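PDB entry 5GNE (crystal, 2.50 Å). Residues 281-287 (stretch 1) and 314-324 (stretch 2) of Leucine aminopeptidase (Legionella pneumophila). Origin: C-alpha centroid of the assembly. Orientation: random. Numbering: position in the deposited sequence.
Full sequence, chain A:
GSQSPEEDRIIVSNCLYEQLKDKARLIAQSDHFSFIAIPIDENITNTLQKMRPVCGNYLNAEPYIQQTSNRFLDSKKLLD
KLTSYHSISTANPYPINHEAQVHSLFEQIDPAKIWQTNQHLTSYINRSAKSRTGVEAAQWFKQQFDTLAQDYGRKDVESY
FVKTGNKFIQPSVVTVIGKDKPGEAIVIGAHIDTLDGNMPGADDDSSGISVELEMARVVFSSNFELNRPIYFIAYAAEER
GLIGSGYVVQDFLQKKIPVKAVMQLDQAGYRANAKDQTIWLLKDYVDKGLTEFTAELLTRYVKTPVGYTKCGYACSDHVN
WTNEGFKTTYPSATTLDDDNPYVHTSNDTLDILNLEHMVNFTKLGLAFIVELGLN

Stretch 1 (281-287) LLKDYVD
Stretch 2 (314-324) ACSDHVNWTNE

Stretch 1 leaves a β-strand at Leu281 and Leu282 and turns through a loop that packs against the helix of stretch 2, which includes Val319 to Thr322. No hydrogen bond crosses the interface; 317 Å² is buried, mostly by van der Waals contact. The nearest CA atoms across the stretches, Tyr285 CA and Val319 CA, are 6.2 Å apart and set the register.

Tyr285 dominates the contact. Its backbone adopts the left-handed conformation (phi/psi 63/29), between extended Asp284 (-106/149) and Val286 (-135/165), and its CA-to-CB bond points toward the helix. With chi1 at -94°, between wells, and chi2 at -88°, the ring lies along residues one helical turn apart: Tyr285 CD1 is 4.0 Å from Val319 CG2, an apolar contact, and 3.5 Å from Thr322 OG1, while Tyr285 CE1 approaches Asn323 OD1 at 3.8 Å, near the ring plane. Val319 is t (163°), Asn323 m (-80°, chi2 -15°). Thr322 has an off-well chi1 of 94°, and its CG2 sits only 2.9 Å from Tyr285 O, a tight contact without hydrogen-bonding character.

The same carbonyl meets the imidazole edge of His318: Tyr285 O lies 3.3 Å from CD2. His318 is p (65°, chi2 -66°), which carries its ring toward the loop, where Val286 CG1 (Val286 m, -69°) packs 3.9 Å from His318 CD2.

Nearer the strand, Leu282 (phi/psi -89/142; chi1 -88°, chi2 83°) directs CD2 to within 4.1 Å of Cys315 SG, an apolar pairing. Cys315 is t (174°) and is covalently bonded to a group elsewhere in the structure.

The helix is held by Thr322 N to His318 O (3.0 Å) and Asn323 N to Val319 O (2.9 Å), i to i+4 bonds within the helix that carries residues in contact with Tyr285. At the far end of stretch 1, Asp287 (t, -172°) caps the helix that follows.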

# COMPACT_ATOMS: atom_id res chain seq x y z
N LEU A 281 11.75 -8.17 3.44
CA LEU A 281 10.48 -8.23 4.13
C LEU A 281 10.55 -7.36 5.36
O LEU A 281 11.60 -7.30 6.01
CB LEU A 281 10.14 -9.66 4.54
CG LEU A 281 10.05 -10.66 3.39
CD1 LEU A 281 9.74 -12.05 3.90
CD2 LEU A 281 8.99 -10.21 2.38
N LEU A 282 9.43 -6.72 5.70
CA LEU A 282 9.40 -5.82 6.85
C LEU A 282 9.04 -6.62 8.06
O LEU A 282 8.26 -7.55 7.96
CB LEU A 282 8.40 -4.70 6.65
CG LEU A 282 9.03 -3.50 5.94
CD1 LEU A 282 9.05 -3.68 4.43
CD2 LEU A 282 8.32 -2.23 6.35
N LYS A 283 9.65 -6.32 9.21
CA LYS A 283 9.31 -7.12 10.38
C LYS A 283 8.48 -6.40 11.44
O LYS A 283 8.04 -7.04 12.39
CB LYS A 283 10.56 -7.71 11.04
CG LYS A 283 11.91 -7.18 10.64
CD LYS A 283 12.97 -7.95 11.45
CE LYS A 283 14.40 -7.60 11.08
NZ LYS A 283 15.35 -8.12 12.11
N ASP A 284 8.28 -5.09 11.33
CA ASP A 284 7.35 -4.46 12.26
C ASP A 284 6.01 -4.09 11.61
O ASP A 284 5.92 -3.78 10.42
CB ASP A 284 8.02 -3.26 12.97
CG ASP A 284 8.76 -2.33 12.02
OD1 ASP A 284 8.14 -1.85 11.06
OD2 ASP A 284 9.97 -2.09 12.26
N TYR A 285 4.96 -4.12 12.42
CA TYR A 285 3.65 -3.71 11.97
C TYR A 285 3.12 -4.61 10.85
O TYR A 285 2.33 -4.17 10.02
CB TYR A 285 3.66 -2.24 11.54
CG TYR A 285 3.25 -1.32 12.66
CD1 TYR A 285 1.91 -1.01 12.86
CD2 TYR A 285 4.19 -0.78 13.52
CE1 TYR A 285 1.51 -0.18 13.89
CE2 TYR A 285 3.80 0.05 14.55
CZ TYR A 285 2.46 0.35 14.73
OH TYR A 285 2.08 1.17 15.76
N VAL A 286 3.56 -5.86 10.86
CA VAL A 286 3.11 -6.90 9.91
C VAL A 286 2.83 -8.16 10.71
O VAL A 286 3.20 -8.24 11.87
CB VAL A 286 4.16 -7.21 8.82
CG1 VAL A 286 4.31 -6.04 7.87
CG2 VAL A 286 5.51 -7.54 9.46
N ASP A 287 2.14 -9.11 10.10
CA ASP A 287 1.91 -10.42 10.71
C ASP A 287 3.15 -11.28 10.51
O ASP A 287 3.60 -11.46 9.38
CB ASP A 287 0.71 -11.12 10.08
CG ASP A 287 0.32 -12.40 10.80
OD1 ASP A 287 0.54 -13.50 10.27
OD2 ASP A 287 -0.22 -12.28 11.92
N ALA A 314 3.98 4.66 11.01
CA ALA A 314 3.02 4.98 9.94
C ALA A 314 3.72 4.89 8.59
O ALA A 314 3.62 5.76 7.72
CB ALA A 314 2.41 6.36 10.14
N CYS A 315 4.48 3.83 8.48
CA CYS A 315 5.34 3.56 7.35
C CYS A 315 4.60 3.53 6.02
O CYS A 315 5.01 4.19 5.04
CB CYS A 315 6.02 2.24 7.61
SG CYS A 315 7.05 1.66 6.13
N SER A 316 3.50 2.79 5.97
CA SER A 316 2.79 2.65 4.72
C SER A 316 1.42 2.05 4.97
O SER A 316 1.08 1.77 6.12
CB SER A 316 3.60 1.78 3.75
OG SER A 316 3.06 1.88 2.44
N ASP A 317 0.65 1.83 3.91
CA ASP A 317 -0.77 1.54 4.08
C ASP A 317 -1.06 0.28 4.90
O ASP A 317 -2.12 0.18 5.50
CB ASP A 317 -1.45 1.45 2.71
CG ASP A 317 -1.32 2.75 1.94
OD1 ASP A 317 -1.86 3.76 2.43
OD2 ASP A 317 -0.68 2.78 0.84
N HIS A 318 -0.12 -0.67 4.90
CA HIS A 318 -0.28 -1.89 5.68
C HIS A 318 -0.63 -1.58 7.14
O HIS A 318 -1.41 -2.30 7.76
CB HIS A 318 0.99 -2.75 5.60
CG HIS A 318 2.20 -2.12 6.21
ND1 HIS A 318 2.78 -0.98 5.70
CD2 HIS A 318 2.93 -2.46 7.30
CE1 HIS A 318 3.82 -0.64 6.45
NE2 HIS A 318 3.93 -1.52 7.43
N VAL A 319 -0.10 -0.47 7.64
CA VAL A 319 -0.34 0.00 9.01
C VAL A 319 -1.83 0.16 9.32
O VAL A 319 -2.27 -0.19 10.42
CB VAL A 319 0.42 1.33 9.25
CG1 VAL A 319 -0.09 2.08 10.46
CG2 VAL A 319 1.92 1.03 9.40
N ASN A 320 -2.61 0.68 8.39
CA ASN A 320 -4.05 0.78 8.62
C ASN A 320 -4.73 -0.59 8.74
O ASN A 320 -5.64 -0.78 9.56
CB ASN A 320 -4.69 1.63 7.55
CG ASN A 320 -4.42 3.11 7.76
OD1 ASN A 320 -4.54 3.62 8.87
ND2 ASN A 320 -4.01 3.81 6.70
N TRP A 321 -4.27 -1.56 7.96
CA TRP A 321 -4.80 -2.90 8.13
C TRP A 321 -4.42 -3.52 9.49
O TRP A 321 -5.29 -4.04 10.19
CB TRP A 321 -4.33 -3.81 6.97
CG TRP A 321 -4.92 -3.44 5.64
CD1 TRP A 321 -4.35 -2.66 4.69
CD2 TRP A 321 -6.24 -3.80 5.13
NE1 TRP A 321 -5.21 -2.52 3.60
CE2 TRP A 321 -6.37 -3.21 3.84
CE3 TRP A 321 -7.30 -4.57 5.63
CZ2 TRP A 321 -7.51 -3.35 3.05
CZ3 TRP A 321 -8.47 -4.72 4.82
CH2 TRP A 321 -8.55 -4.11 3.56
N THR A 322 -3.14 -3.50 9.87
CA THR A 322 -2.78 -4.16 11.10
C THR A 322 -3.42 -3.43 12.30
O THR A 322 -3.79 -4.07 13.26
CB THR A 322 -1.26 -4.32 11.30
OG1 THR A 322 -0.72 -3.24 12.07
CG2 THR A 322 -0.58 -4.39 9.99
N ASN A 323 -3.57 -2.11 12.23
CA ASN A 323 -4.26 -1.40 13.31
C ASN A 323 -5.68 -1.88 13.53
O ASN A 323 -6.20 -1.73 14.62
CB ASN A 323 -4.32 0.11 13.04
CG ASN A 323 -3.04 0.80 13.39
OD1 ASN A 323 -2.23 0.23 14.07
ND2 ASN A 323 -2.86 2.03 12.94
N GLU A 324 -6.28 -2.49 12.51
CA GLU A 324 -7.67 -2.93 12.63
C GLU A 324 -7.79 -4.44 12.72
O GLU A 324 -8.86 -5.00 12.48
CB GLU A 324 -8.50 -2.43 11.44
CG GLU A 324 -8.68 -0.93 11.41
CD GLU A 324 -9.62 -0.40 12.50
OE1 GLU A 324 -10.02 -1.16 13.41
OE2 GLU A 324 -9.99 0.79 12.44